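Local coordinates for putative 2-dehydro-3-deoxygalactonokinase (Sinorhizobium meliloti, PDB 3T69), which probably phosphorylates 2-dehydro-3-deoxy-D-galactonate at the expense of ATP, a step in the degradation of D-galactonate, at residues 169-179 / 237-248; 196-206 / 272-281. One frame throughout, in Å; residues are numbered along the deposited sequence.

Contact 1. Residues 169-179 / 237-248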
ATOM      1  N   PHE B 169       6.168   9.011   6.213  1.00 39.09           N
ATOM      2  CA  PHE B 169       5.967   7.634   5.838  1.00 37.91           C
ATOM      3  C   PHE B 169       4.488   7.470   5.951  1.00 38.21           C
ATOM      4  O   PHE B 169       3.905   7.859   6.960  1.00 38.70           O
ATOM      5  CB  PHE B 169       6.677   6.719   6.815  1.00 37.64           C
ATOM      6  CG  PHE B 169       8.183   6.676   6.641  1.00 36.91           C
ATOM      7  CD1 PHE B 169       8.769   5.755   5.805  1.00 34.29           C
ATOM      8  CD2 PHE B 169       9.008   7.557   7.334  1.00 35.75           C
ATOM      9  CE1 PHE B 169      10.148   5.706   5.645  1.00 34.94           C
ATOM     10  CE2 PHE B 169      10.371   7.514   7.185  1.00 34.59           C
ATOM     11  CZ  PHE B 169      10.944   6.563   6.323  1.00 36.27           C
ATOM     12  N   MET B 170       3.842   6.934   4.927  1.00 38.52           N
ATOM     13  CA  MET B 170       2.374   6.988   4.893  1.00 38.47           C
ATOM     14  C   MET B 170       1.745   5.724   5.472  1.00 39.94           C
ATOM     15  O   MET B 170       0.724   5.222   4.970  1.00 40.31           O
ATOM     16  CB  MET B 170       1.817   7.383   3.504  1.00 37.59           C
ATOM     17  CG  MET B 170       2.332   6.625   2.248  1.00 35.67           C
ATOM     18  SD  MET B 170       1.651   7.326   0.704  1.00 26.83           S
ATOM     19  CE  MET B 170      -0.037   6.781   0.807  1.00 28.34           C
ATOM     20  N   THR B 171       2.337   5.249   6.576  1.00 40.59           N
ATOM     21  CA  THR B 171       2.003   3.937   7.132  1.00 40.85           C
ATOM     22  C   THR B 171       0.555   3.844   7.582  1.00 39.70           C
ATOM     23  O   THR B 171      -0.121   2.887   7.277  1.00 40.34           O
ATOM     24  CB  THR B 171       3.030   3.473   8.242  1.00 41.26           C
ATOM     25  OG1 THR B 171       2.951   4.345   9.325  1.00 43.85           O
ATOM     26  CG2 THR B 171       4.495   3.565   7.748  1.00 41.99           C
ATOM     27  N   GLY B 172       0.036   4.844   8.264  1.00 38.97           N
ATOM     28  CA  GLY B 172      -1.363   4.754   8.668  1.00 38.24           C
ATOM     29  C   GLY B 172      -2.385   4.672   7.547  1.00 38.51           C
ATOM     30  O   GLY B 172      -3.315   3.897   7.619  1.00 38.72           O
ATOM     31  N   GLU B 173      -2.236   5.510   6.525  1.00 39.42           N
ATOM     32  CA  GLU B 173      -3.132   5.523   5.357  1.00 39.97           C
ATOM     33  C   GLU B 173      -2.996   4.228   4.538  1.00 40.23           C
ATOM     34  O   GLU B 173      -4.000   3.711   3.991  1.00 41.43           O
ATOM     35  CB  GLU B 173      -2.870   6.766   4.474  1.00 39.82           C
ATOM     36  CG  GLU B 173      -3.923   7.015   3.396  1.00 41.21           C
ATOM     37  CD  GLU B 173      -3.737   8.332   2.615  1.00 45.36           C
ATOM     38  OE1 GLU B 173      -2.601   8.893   2.629  1.00 47.07           O
ATOM     39  OE2 GLU B 173      -4.728   8.792   1.980  1.00 43.24           O
ATOM     40  N   LEU B 174      -1.776   3.696   4.463  1.00 39.80           N
ATOM     41  CA  LEU B 174      -1.563   2.392   3.865  1.00 40.57           C
ATOM     42  C   LEU B 174      -2.243   1.315   4.685  1.00 41.63           C
ATOM     43  O   LEU B 174      -2.923   0.456   4.127  1.00 42.14           O
ATOM     44  CB  LEU B 174      -0.081   2.071   3.663  1.00 40.13           C
ATOM     45  CG  LEU B 174       0.657   2.893   2.591  1.00 39.81           C
ATOM     46  CD1 LEU B 174       2.141   2.599   2.508  1.00 38.25           C
ATOM     47  CD2 LEU B 174      -0.001   2.752   1.199  1.00 40.67           C
ATOM     48  N   PHE B 175      -2.119   1.361   6.004  1.00 42.96           N
ATOM     49  CA  PHE B 175      -2.803   0.341   6.798  1.00 44.72           C
ATOM     50  C   PHE B 175      -4.291   0.339   6.481  1.00 45.08           C
ATOM     51  O   PHE B 175      -4.848  -0.696   6.125  1.00 43.98           O
ATOM     52  CB  PHE B 175      -2.533   0.468   8.312  1.00 45.15           C
ATOM     53  CG  PHE B 175      -3.299  -0.535   9.135  1.00 46.77           C
ATOM     54  CD1 PHE B 175      -4.589  -0.236   9.599  1.00 48.32           C
ATOM     55  CD2 PHE B 175      -2.746  -1.778   9.427  1.00 47.43           C
ATOM     56  CE1 PHE B 175      -5.323  -1.161  10.354  1.00 49.75           C
ATOM     57  CE2 PHE B 175      -3.451  -2.708  10.176  1.00 49.27           C
ATOM     58  CZ  PHE B 175      -4.757  -2.410  10.639  1.00 50.09           C
ATOM     59  N   ASP B 176      -4.903   1.521   6.539  1.00 46.30           N
ATOM     60  CA  ASP B 176      -6.332   1.642   6.242  1.00 47.81           C
ATOM     61  C   ASP B 176      -6.729   1.177   4.868  1.00 47.25           C
ATOM     62  O   ASP B 176      -7.674   0.380   4.732  1.00 47.82           O
ATOM     63  CB  ASP B 176      -6.885   3.027   6.593  1.00 48.40           C
ATOM     64  CG  ASP B 176      -7.073   3.173   8.103  1.00 54.28           C
ATOM     65  OD1 ASP B 176      -6.225   3.822   8.763  1.00 59.94           O
ATOM     66  OD2 ASP B 176      -8.020   2.547   8.650  1.00 59.24           O
ATOM     67  N   THR B 177      -6.030   1.629   3.831  1.00 46.57           N
ATOM     68  CA  THR B 177      -6.551   1.263   2.522  1.00 46.56           C
ATOM     69  C   THR B 177      -6.255  -0.192   2.184  1.00 45.60           C
ATOM     70  O   THR B 177      -7.022  -0.825   1.481  1.00 44.68           O
ATOM     71  CB  THR B 177      -6.187   2.234   1.438  1.00 46.15           C
ATOM     72  OG1 THR B 177      -4.772   2.240   1.283  1.00 47.79           O
ATOM     73  CG2 THR B 177      -6.671   3.625   1.886  1.00 50.02           C
ATOM     74  N   ILE B 178      -5.161  -0.717   2.728  1.00 45.23           N
ATOM     75  CA  ILE B 178      -4.846  -2.109   2.525  1.00 44.53           C
ATOM     76  C   ILE B 178      -5.882  -2.943   3.272  1.00 45.46           C
ATOM     77  O   ILE B 178      -6.432  -3.877   2.677  1.00 45.63           O
ATOM     78  CB  ILE B 178      -3.430  -2.463   2.945  1.00 43.74           C
ATOM     79  CG1 ILE B 178      -2.441  -1.704   2.080  1.00 41.82           C
ATOM     80  CG2 ILE B 178      -3.193  -3.965   2.820  1.00 41.74           C
ATOM     81  CD1 ILE B 178      -1.022  -2.058   2.357  1.00 35.82           C
ATOM     82  N   ALA B 179      -6.181  -2.579   4.528  1.00 45.35           N
ATOM     83  CA  ALA B 179      -7.168  -3.304   5.318  1.00 46.01           C
ATOM     84  C   ALA B 179      -8.586  -3.281   4.721  1.00 47.20           C
ATOM     85  O   ALA B 179      -9.333  -4.246   4.883  1.00 46.43           O
ATOM     86  CB  ALA B 179      -7.182  -2.817   6.769  1.00 45.29           C
ATOM     87  N   ARG B 237      -4.122  -8.900  11.105  1.00 51.51           N
ATOM     88  CA  ARG B 237      -4.173  -7.476  11.380  1.00 50.03           C
ATOM     89  C   ARG B 237      -2.867  -7.021  11.990  1.00 49.44           C
ATOM     90  O   ARG B 237      -2.283  -5.995  11.602  1.00 49.59           O
ATOM     91  CB  ARG B 237      -5.304  -7.251  12.346  1.00 50.26           C
ATOM     92  CG  ARG B 237      -5.739  -5.818  12.542  1.00 52.32           C
ATOM     93  CD  ARG B 237      -7.300  -5.694  12.682  1.00 55.21           C
ATOM     94  NE  ARG B 237      -7.698  -4.297  12.905  1.00 55.86           N
ATOM     95  CZ  ARG B 237      -8.345  -3.536  12.027  1.00 56.27           C
ATOM     96  NH1 ARG B 237      -8.742  -4.035  10.845  1.00 55.90           N
ATOM     97  NH2 ARG B 237      -8.602  -2.275  12.346  1.00 54.26           N
ATOM     98  N   ALA B 238      -2.390  -7.809  12.933  1.00 48.04           N
ATOM     99  CA  ALA B 238      -1.181  -7.492  13.639  1.00 47.23           C
ATOM    100  C   ALA B 238      -0.009  -7.555  12.702  1.00 46.31           C
ATOM    101  O   ALA B 238       0.822  -6.651  12.686  1.00 46.50           O
ATOM    102  CB  ALA B 238      -0.981  -8.475  14.807  1.00 47.32           C
ATOM    103  N   GLN B 239       0.072  -8.663  11.967  1.00 45.88           N
ATOM    104  CA  GLN B 239       1.062  -8.890  10.902  1.00 45.52           C
ATOM    105  C   GLN B 239       1.046  -7.711   9.913  1.00 44.68           C
ATOM    106  O   GLN B 239       2.094  -7.082   9.630  1.00 44.38           O
ATOM    107  CB  GLN B 239       0.665 -10.146  10.165  1.00 45.87           C
ATOM    108  CG  GLN B 239       1.792 -11.011   9.719  1.00 49.77           C
ATOM    109  CD  GLN B 239       1.274 -12.339   9.170  1.00 55.11           C
ATOM    110  OE1 GLN B 239       0.183 -12.809   9.559  1.00 55.75           O
ATOM    111  NE2 GLN B 239       2.068 -12.972   8.283  1.00 55.98           N
ATOM    112  N   LEU B 240      -0.157  -7.393   9.428  1.00 43.30           N
ATOM    113  CA  LEU B 240      -0.338  -6.218   8.602  1.00 43.33           C
ATOM    114  C   LEU B 240       0.228  -4.939   9.221  1.00 43.88           C
ATOM    115  O   LEU B 240       1.020  -4.231   8.563  1.00 43.92           O
ATOM    116  CB  LEU B 240      -1.803  -5.997   8.235  1.00 43.03           C
ATOM    117  CG  LEU B 240      -2.044  -4.771   7.344  1.00 40.83           C
ATOM    118  CD1 LEU B 240      -1.257  -4.846   6.060  1.00 42.91           C
ATOM    119  CD2 LEU B 240      -3.499  -4.711   6.968  1.00 39.62           C
ATOM    120  N   SER B 241      -0.183  -4.627  10.455  1.00 43.11           N
ATOM    121  CA  SER B 241       0.257  -3.410  11.062  1.00 42.53           C
ATOM    122  C   SER B 241       1.751  -3.504  11.259  1.00 42.22           C
ATOM    123  O   SER B 241       2.505  -2.570  10.925  1.00 42.70           O
ATOM    124  CB  SER B 241      -0.431  -3.204  12.390  1.00 43.35           C
ATOM    125  OG  SER B 241       0.071  -2.010  12.969  1.00 46.04           O
ATOM    126  N   GLY B 242       2.192  -4.657  11.744  1.00 40.80           N
ATOM    127  CA  GLY B 242       3.564  -4.838  12.031  1.00 40.04           C
ATOM    128  C   GLY B 242       4.447  -4.665  10.837  1.00 40.90           C
ATOM    129  O   GLY B 242       5.566  -4.100  10.961  1.00 42.09           O
ATOM    130  N   THR B 243       3.983  -5.141   9.672  1.00 40.13           N
ATOM    131  CA  THR B 243       4.813  -5.090   8.453  1.00 39.08           C
ATOM    132  C   THR B 243       5.074  -3.658   8.039  1.00 38.32           C
ATOM    133  O   THR B 243       6.242  -3.231   7.783  1.00 38.23           O
ATOM    134  CB  THR B 243       4.159  -5.870   7.250  1.00 40.11           C
ATOM    135  OG1 THR B 243       3.975  -7.261   7.602  1.00 40.43           O
ATOM    136  CG2 THR B 243       5.023  -5.752   6.014  1.00 36.91           C
ATOM    137  N   LEU B 244       3.974  -2.922   7.974  1.00 36.95           N
ATOM    138  CA  LEU B 244       3.993  -1.520   7.598  1.00 36.83           C
ATOM    139  C   LEU B 244       4.907  -0.747   8.523  1.00 37.47           C
ATOM    140  O   LEU B 244       5.759   0.043   8.059  1.00 37.91           O
ATOM    141  CB  LEU B 244       2.593  -0.953   7.690  1.00 36.14           C
ATOM    142  CG  LEU B 244       1.680  -1.492   6.603  1.00 37.23           C
ATOM    143  CD1 LEU B 244       0.341  -0.829   6.729  1.00 32.54           C
ATOM    144  CD2 LEU B 244       2.314  -1.302   5.146  1.00 36.43           C
ATOM    145  N   ILE B 245       4.744  -0.993   9.835  1.00 36.99           N
ATOM    146  CA  ILE B 245       5.515  -0.275  10.801  1.00 36.31           C
ATOM    147  C   ILE B 245       6.992  -0.699  10.739  1.00 36.16           C
ATOM    148  O   ILE B 245       7.925   0.154  10.824  1.00 36.55           O
ATOM    149  CB  ILE B 245       4.909  -0.336  12.235  1.00 37.01           C
ATOM    150  CG1 ILE B 245       3.629   0.476  12.293  1.00 36.86           C
ATOM    151  CG2 ILE B 245       5.885   0.308  13.219  1.00 37.57           C
ATOM    152  CD1 ILE B 245       2.632   0.052  13.341  1.00 40.53           C
ATOM    153  N   GLY B 246       7.236  -1.992  10.555  1.00 34.72           N
ATOM    154  CA  GLY B 246       8.620  -2.420  10.480  1.00 34.31           C
ATOM    155  C   GLY B 246       9.306  -1.701   9.349  1.00 34.56           C
ATOM    156  O   GLY B 246      10.484  -1.329   9.433  1.00 34.79           O
ATOM    157  N   LEU B 247       8.536  -1.450   8.294  1.00 35.61           N
ATOM    158  CA  LEU B 247       9.081  -0.819   7.069  1.00 35.80           C
ATOM    159  C   LEU B 247       9.419   0.631   7.289  1.00 35.31           C
ATOM    160  O   LEU B 247      10.544   1.079   6.971  1.00 34.74           O
ATOM    161  CB  LEU B 247       8.098  -1.002   5.906  1.00 36.45           C
ATOM    162  CG  LEU B 247       8.364  -0.358   4.572  1.00 36.05           C
ATOM    163  CD1 LEU B 247       9.650  -0.820   3.971  1.00 37.34           C
ATOM    164  CD2 LEU B 247       7.269  -0.792   3.716  1.00 39.71           C
ATOM    165  N   GLU B 248       8.471   1.363   7.865  1.00 36.07           N
ATOM    166  CA  GLU B 248       8.779   2.711   8.385  1.00 37.38           C
ATOM    167  C   GLU B 248      10.105   2.823   9.135  1.00 38.05           C
ATOM    168  O   GLU B 248      10.895   3.754   8.918  1.00 38.49           O
ATOM    169  CB  GLU B 248       7.721   3.151   9.358  1.00 37.41           C
ATOM    170  CG  GLU B 248       8.009   4.552   9.863  1.00 39.05           C
ATOM    171  CD  GLU B 248       6.814   5.170  10.558  1.00 42.67           C
ATOM    172  OE1 GLU B 248       5.664   4.765  10.238  1.00 43.13           O
ATOM    173  OE2 GLU B 248       7.044   6.057  11.431  1.00 44.27           O
TER

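Contact 2. Residues 196-206 / 272-281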
ATOM      1  N   ALA B 196      -1.193  -5.123  21.168  1.00 70.01           N
ATOM      2  CA  ALA B 196       0.177  -4.659  20.915  1.00 69.42           C
ATOM      3  C   ALA B 196       1.301  -5.635  21.308  1.00 69.16           C
ATOM      4  O   ALA B 196       2.382  -5.687  20.665  1.00 69.12           O
ATOM      5  CB  ALA B 196       0.387  -3.306  21.625  1.00 69.62           C
ATOM      6  N   GLY B 197       1.062  -6.383  22.386  1.00 68.63           N
ATOM      7  CA  GLY B 197       2.086  -7.269  22.943  1.00 67.70           C
ATOM      8  C   GLY B 197       2.241  -8.551  22.156  1.00 66.89           C
ATOM      9  O   GLY B 197       3.325  -9.146  22.156  1.00 66.47           O
ATOM     10  N   SER B 198       1.153  -8.966  21.486  1.00 66.44           N
ATOM     11  CA  SER B 198       1.103 -10.238  20.740  1.00 65.48           C
ATOM     12  C   SER B 198       2.340 -10.352  19.887  1.00 64.56           C
ATOM     13  O   SER B 198       2.818  -9.349  19.341  1.00 64.40           O
ATOM     14  CB  SER B 198      -0.157 -10.359  19.879  1.00 65.59           C
ATOM     15  OG  SER B 198       0.008  -9.710  18.626  1.00 66.46           O
ATOM     16  N   ALA B 199       2.869 -11.571  19.821  1.00 63.68           N
ATOM     17  CA  ALA B 199       4.096 -11.862  19.080  1.00 62.11           C
ATOM     18  C   ALA B 199       3.872 -11.706  17.576  1.00 60.73           C
ATOM     19  O   ALA B 199       4.799 -11.355  16.845  1.00 60.74           O
ATOM     20  CB  ALA B 199       4.609 -13.264  19.423  1.00 62.17           C
ATOM     21  N   ALA B 200       2.644 -11.959  17.124  1.00 59.21           N
ATOM     22  CA  ALA B 200       2.289 -11.705  15.737  1.00 58.68           C
ATOM     23  C   ALA B 200       2.806 -10.306  15.326  1.00 58.55           C
ATOM     24  O   ALA B 200       3.507 -10.174  14.308  1.00 58.55           O
ATOM     25  CB  ALA B 200       0.797 -11.846  15.512  1.00 58.02           C
ATOM     26  N   PHE B 201       2.548  -9.298  16.167  1.00 57.67           N
ATOM     27  CA  PHE B 201       2.988  -7.930  15.899  1.00 56.65           C
ATOM     28  C   PHE B 201       4.492  -7.681  15.842  1.00 55.89           C
ATOM     29  O   PHE B 201       4.975  -7.092  14.867  1.00 56.81           O
ATOM     30  CB  PHE B 201       2.297  -6.904  16.813  1.00 56.82           C
ATOM     31  CG  PHE B 201       2.727  -5.481  16.558  1.00 56.79           C
ATOM     32  CD1 PHE B 201       2.229  -4.765  15.459  1.00 59.06           C
ATOM     33  CD2 PHE B 201       3.644  -4.854  17.397  1.00 56.59           C
ATOM     34  CE1 PHE B 201       2.647  -3.429  15.209  1.00 58.37           C
ATOM     35  CE2 PHE B 201       4.080  -3.528  17.154  1.00 57.11           C
ATOM     36  CZ  PHE B 201       3.570  -2.811  16.063  1.00 56.46           C
ATOM     37  N   THR B 202       5.249  -8.082  16.854  1.00 54.44           N
ATOM     38  CA  THR B 202       6.689  -7.777  16.833  1.00 53.28           C
ATOM     39  C   THR B 202       7.479  -8.671  15.892  1.00 53.65           C
ATOM     40  O   THR B 202       8.591  -8.296  15.480  1.00 53.97           O
ATOM     41  CB  THR B 202       7.367  -7.806  18.242  1.00 53.28           C
ATOM     42  OG1 THR B 202       7.217  -9.108  18.846  1.00 51.45           O
ATOM     43  CG2 THR B 202       6.782  -6.733  19.132  1.00 52.73           C
ATOM     44  N   ASP B 203       6.951  -9.865  15.587  1.00 53.60           N
ATOM     45  CA  ASP B 203       7.567 -10.698  14.541  1.00 54.20           C
ATOM     46  C   ASP B 203       7.524  -9.950  13.196  1.00 52.63           C
ATOM     47  O   ASP B 203       8.570  -9.820  12.542  1.00 52.87           O
ATOM     48  CB  ASP B 203       6.884 -12.072  14.381  1.00 55.57           C
ATOM     49  CG  ASP B 203       7.108 -13.017  15.573  1.00 58.93           C
ATOM     50  OD1 ASP B 203       8.077 -12.795  16.359  1.00 59.02           O
ATOM     51  OD2 ASP B 203       6.288 -13.990  15.692  1.00 60.85           O
ATOM     52  N   ALA B 204       6.328  -9.454  12.828  1.00 50.55           N
ATOM     53  CA  ALA B 204       6.086  -8.682  11.608  1.00 49.14           C
ATOM     54  C   ALA B 204       7.051  -7.509  11.492  1.00 48.87           C
ATOM     55  O   ALA B 204       7.749  -7.354  10.460  1.00 49.43           O
ATOM     56  CB  ALA B 204       4.680  -8.199  11.564  1.00 48.25           C
ATOM     57  N   VAL B 205       7.134  -6.730  12.572  1.00 47.46           N
ATOM     58  CA  VAL B 205       8.035  -5.575  12.666  1.00 45.90           C
ATOM     59  C   VAL B 205       9.477  -5.969  12.515  1.00 46.31           C
ATOM     60  O   VAL B 205      10.263  -5.252  11.904  1.00 46.84           O
ATOM     61  CB  VAL B 205       7.879  -4.812  14.036  1.00 45.37           C
ATOM     62  CG1 VAL B 205       8.903  -3.716  14.172  1.00 42.97           C
ATOM     63  CG2 VAL B 205       6.479  -4.269  14.212  1.00 42.07           C
ATOM     64  N   SER B 206       9.857  -7.091  13.085  1.00 46.57           N
ATOM     65  CA  SER B 206      11.251  -7.472  12.980  1.00 47.76           C
ATOM     66  C   SER B 206      11.579  -8.031  11.573  1.00 48.34           C
ATOM     67  O   SER B 206      12.542  -7.595  10.940  1.00 47.87           O
ATOM     68  CB  SER B 206      11.637  -8.442  14.114  1.00 48.05           C
ATOM     69  OG  SER B 206      11.325  -7.877  15.396  1.00 49.42           O
ATOM     70  N   THR B 272       1.124   3.575  22.080  1.00 58.36           N
ATOM     71  CA  THR B 272       1.562   2.312  22.697  1.00 57.84           C
ATOM     72  C   THR B 272       2.212   1.450  21.602  1.00 56.97           C
ATOM     73  O   THR B 272       3.450   1.193  21.630  1.00 57.02           O
ATOM     74  CB  THR B 272       0.383   1.578  23.437  1.00 58.26           C
ATOM     75  OG1 THR B 272      -0.029   2.340  24.585  1.00 59.64           O
ATOM     76  CG2 THR B 272       0.788   0.190  23.907  1.00 58.08           C
ATOM     77  N   LEU B 273       1.397   1.075  20.617  1.00 55.49           N
ATOM     78  CA  LEU B 273       1.860   0.379  19.405  1.00 54.13           C
ATOM     79  C   LEU B 273       3.254   0.787  18.885  1.00 52.77           C
ATOM     80  O   LEU B 273       4.097  -0.073  18.634  1.00 52.52           O
ATOM     81  CB  LEU B 273       0.825   0.549  18.310  1.00 54.32           C
ATOM     82  CG  LEU B 273       0.658  -0.606  17.318  1.00 56.93           C
ATOM     83  CD1 LEU B 273       0.429  -1.946  18.032  1.00 57.90           C
ATOM     84  CD2 LEU B 273      -0.532  -0.297  16.385  1.00 58.06           C
ATOM     85  N   TYR B 274       3.526   2.082  18.758  1.00 51.47           N
ATOM     86  CA  TYR B 274       4.848   2.502  18.320  1.00 50.73           C
ATOM     87  C   TYR B 274       5.998   2.347  19.314  1.00 51.93           C
ATOM     88  O   TYR B 274       7.148   2.109  18.903  1.00 51.15           O
ATOM     89  CB  TYR B 274       4.832   3.930  17.766  1.00 50.65           C
ATOM     90  CG  TYR B 274       4.461   4.042  16.295  1.00 46.77           C
ATOM     91  CD1 TYR B 274       5.427   4.329  15.331  1.00 44.17           C
ATOM     92  CD2 TYR B 274       3.159   3.860  15.869  1.00 42.28           C
ATOM     93  CE1 TYR B 274       5.094   4.448  13.954  1.00 39.02           C
ATOM     94  CE2 TYR B 274       2.823   3.981  14.508  1.00 40.45           C
ATOM     95  CZ  TYR B 274       3.794   4.260  13.569  1.00 38.62           C
ATOM     96  OH  TYR B 274       3.441   4.383  12.246  1.00 40.13           O
ATOM     97  N   ARG B 275       5.717   2.490  20.617  1.00 53.53           N
ATOM     98  CA  ARG B 275       6.804   2.412  21.623  1.00 53.85           C
ATOM     99  C   ARG B 275       7.171   0.958  21.633  1.00 53.95           C
ATOM    100  O   ARG B 275       8.358   0.582  21.673  1.00 53.88           O
ATOM    101  CB  ARG B 275       6.326   2.868  23.041  1.00 54.52           C
ATOM    102  N   THR B 276       6.114   0.148  21.571  1.00 53.86           N
ATOM    103  CA  THR B 276       6.240  -1.297  21.540  1.00 54.86           C
ATOM    104  C   THR B 276       7.108  -1.679  20.342  1.00 55.23           C
ATOM    105  O   THR B 276       8.128  -2.392  20.464  1.00 55.90           O
ATOM    106  CB  THR B 276       4.856  -1.908  21.414  1.00 54.91           C
ATOM    107  OG1 THR B 276       4.070  -1.480  22.523  1.00 54.88           O
ATOM    108  CG2 THR B 276       4.898  -3.410  21.379  1.00 56.01           C
ATOM    109  N   ALA B 277       6.724  -1.147  19.188  1.00 54.82           N
ATOM    110  CA  ALA B 277       7.417  -1.461  17.978  1.00 54.37           C
ATOM    111  C   ALA B 277       8.842  -0.904  18.008  1.00 53.98           C
ATOM    112  O   ALA B 277       9.779  -1.562  17.564  1.00 54.65           O
ATOM    113  CB  ALA B 277       6.603  -0.962  16.776  1.00 53.78           C
ATOM    114  N   LEU B 278       9.020   0.292  18.542  1.00 53.91           N
ATOM    115  CA  LEU B 278      10.363   0.899  18.556  1.00 54.68           C
ATOM    116  C   LEU B 278      11.378   0.252  19.534  1.00 55.43           C
ATOM    117  O   LEU B 278      12.599   0.169  19.240  1.00 56.19           O
ATOM    118  CB  LEU B 278      10.282   2.414  18.810  1.00 54.21           C
ATOM    119  CG  LEU B 278       9.587   3.273  17.751  1.00 53.48           C
ATOM    120  CD1 LEU B 278       9.043   4.528  18.351  1.00 50.82           C
ATOM    121  CD2 LEU B 278      10.533   3.595  16.598  1.00 53.38           C
ATOM    122  N   GLU B 279      10.889  -0.177  20.699  1.00 55.41           N
ATOM    123  CA  GLU B 279      11.768  -0.809  21.665  1.00 55.46           C
ATOM    124  C   GLU B 279      12.250  -2.138  21.110  1.00 55.46           C
ATOM    125  O   GLU B 279      13.468  -2.387  21.086  1.00 55.59           O
ATOM    126  CB  GLU B 279      11.085  -0.948  23.025  1.00 55.57           C
ATOM    127  CG  GLU B 279      11.148   0.350  23.820  1.00 56.02           C
ATOM    128  CD  GLU B 279      10.090   0.486  24.922  1.00 56.95           C
ATOM    129  OE1 GLU B 279       9.005  -0.147  24.884  1.00 56.86           O
ATOM    130  OE2 GLU B 279      10.352   1.294  25.830  1.00 58.55           O
ATOM    131  N   SER B 280      11.311  -2.953  20.614  1.00 55.04           N
ATOM    132  CA  SER B 280      11.652  -4.227  19.958  1.00 54.78           C
ATOM    133  C   SER B 280      12.811  -4.094  18.971  1.00 54.45           C
ATOM    134  O   SER B 280      13.542  -5.048  18.761  1.00 53.95           O
ATOM    135  CB  SER B 280      10.428  -4.885  19.306  1.00 54.63           C
ATOM    136  OG  SER B 280      10.100  -4.267  18.073  1.00 55.50           O
ATOM    137  N   GLN B 281      13.006  -2.908  18.393  1.00 54.65           N
ATOM    138  CA  GLN B 281      14.149  -2.717  17.485  1.00 55.04           C
ATOM    139  C   GLN B 281      15.359  -2.134  18.158  1.00 55.91           C
ATOM    140  O   GLN B 281      16.321  -1.749  17.474  1.00 55.52           O
ATOM    141  CB  GLN B 281      13.796  -1.928  16.204  1.00 54.83           C
ATOM    142  CG  GLN B 281      12.627  -2.517  15.415  1.00 53.34           C
ATOM    143  CD  GLN B 281      12.763  -4.024  15.183  1.00 51.95           C
ATOM    144  OE1 GLN B 281      13.761  -4.500  14.620  1.00 52.44           O
ATOM    145  NE2 GLN B 281      11.754  -4.778  15.609  1.00 49.63           N
TER

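Contact 1. Residues 169-179 / 237-248
The CA atoms of Thr171 and Leu244, and one turn on those of Phe175 and Ser241, lie nearest each other as helix 171-179 runs close to antiparallel with helix 237-248; the two axes differ by 152° in direction and approach to 9.7 Å. Phe175 is the knob, set in a hole made by Arg237, Leu240, Ser241 and Leu244. With its CG anti to the backbone N (chi1 177°), the ring reaches across so that CD2 lies 3.7 Å from Leu240 CG. Its CZ stands 4.0 Å above the centre of the Arg237 guanidinium, the two planes almost perpendicular; a flat cation can thus cover an aromatic rim at a partly exposed end. Leu240 CD1 also meets Ile178 CG2, and Leu244 CD1 packs 3.5 Å from Phe175 CB, branched aliphatics filling the buried side. At the other end Glu248 CG lies over the Phe169 ring, 4.3 Å from its centroid, in a CH-pi contact. Thr171 OG1 donates to Glu248 OE1 (2.9 Å), nearly in line with the C-O bond, while Trp155 NE1 and Ser153 OG bind Glu248 OE2. Both oxygens of this buried carboxylate therefore have donors, which would probably offset the cost of burying its charge and tie the helix pair to strand 153-159.

Contact 2. Residues 196-206 / 272-281
Phe201 has CG anti to its backbone N (chi1 -180°), which swings the ring out from helix 199-206 until it reaches Leu273 and Ala277. Bent at chi2 (-49°), the Gln281 chain curls back along Val205 CG1, bringing NE2 to Ser206 OG. The ring is held on both faces: Leu273 CD1 sits 3.9 Å from its centroid in a CH-pi contact, and Val205 CG2 covers the opposite face. At the rim, close to the ring plane, Ala277 CB lies 3.6 Å from Phe201 CE2; a methyl is small enough to let the aromatic edge approach helix 272-280. Leu273 CD1 is shared with Ala196, whose CB is 3.8 Å away, so the turn ahead of the helix joins the same apolar patch. Thr276 CG2 touches Ala196 O, while its hydroxyl goes to Thr272 O within its own helix, a threonine serving both surroundings. The other end is polar. Gln281 NE2 donates to Ser206 OG (3.1 Å) by a nearly straight bond in the amide plane, and to Ser280 OG (3.0 Å) with more tilt. Each hydroxyl passes its own hydrogen back to a helix carbonyl, Ser206 OG to Thr202 O and Ser280 OG to Ala277 O, which leaves each oxygen able to accept from the amide. The helices cross at -54°. Helix 268-280 follows strand 261-264 through a short glycine-containing turn, a strand-turn-helix unit consistent with the glycine-rich nucleotide-binding region of ASKHA-type kinases.

Helix 233-252 unites the two contacts: in contact 1 it packs on helix 171-181, while helices 199-210 and 268-280, the partners of contact 2, also lean on it through Phe201 and Ala277. Their segments alternate along the chain, and their centres lie about 12 Å apart. Tyr274 joins them directly: its OH probably hydrogen-bonds to Glu248 OE1 and lies beside Thr171 OG1. Contact 1 is the more deeply buried and is bordered by the second subunit, whose Thr216 packs on Phe169 and Leu174; its main polar group is a carboxylate, probably charged. Contact 2, partly exposed and untouched by the other subunit, relies on uncharged amide and hydroxyl groups beside a smaller apolar cluster.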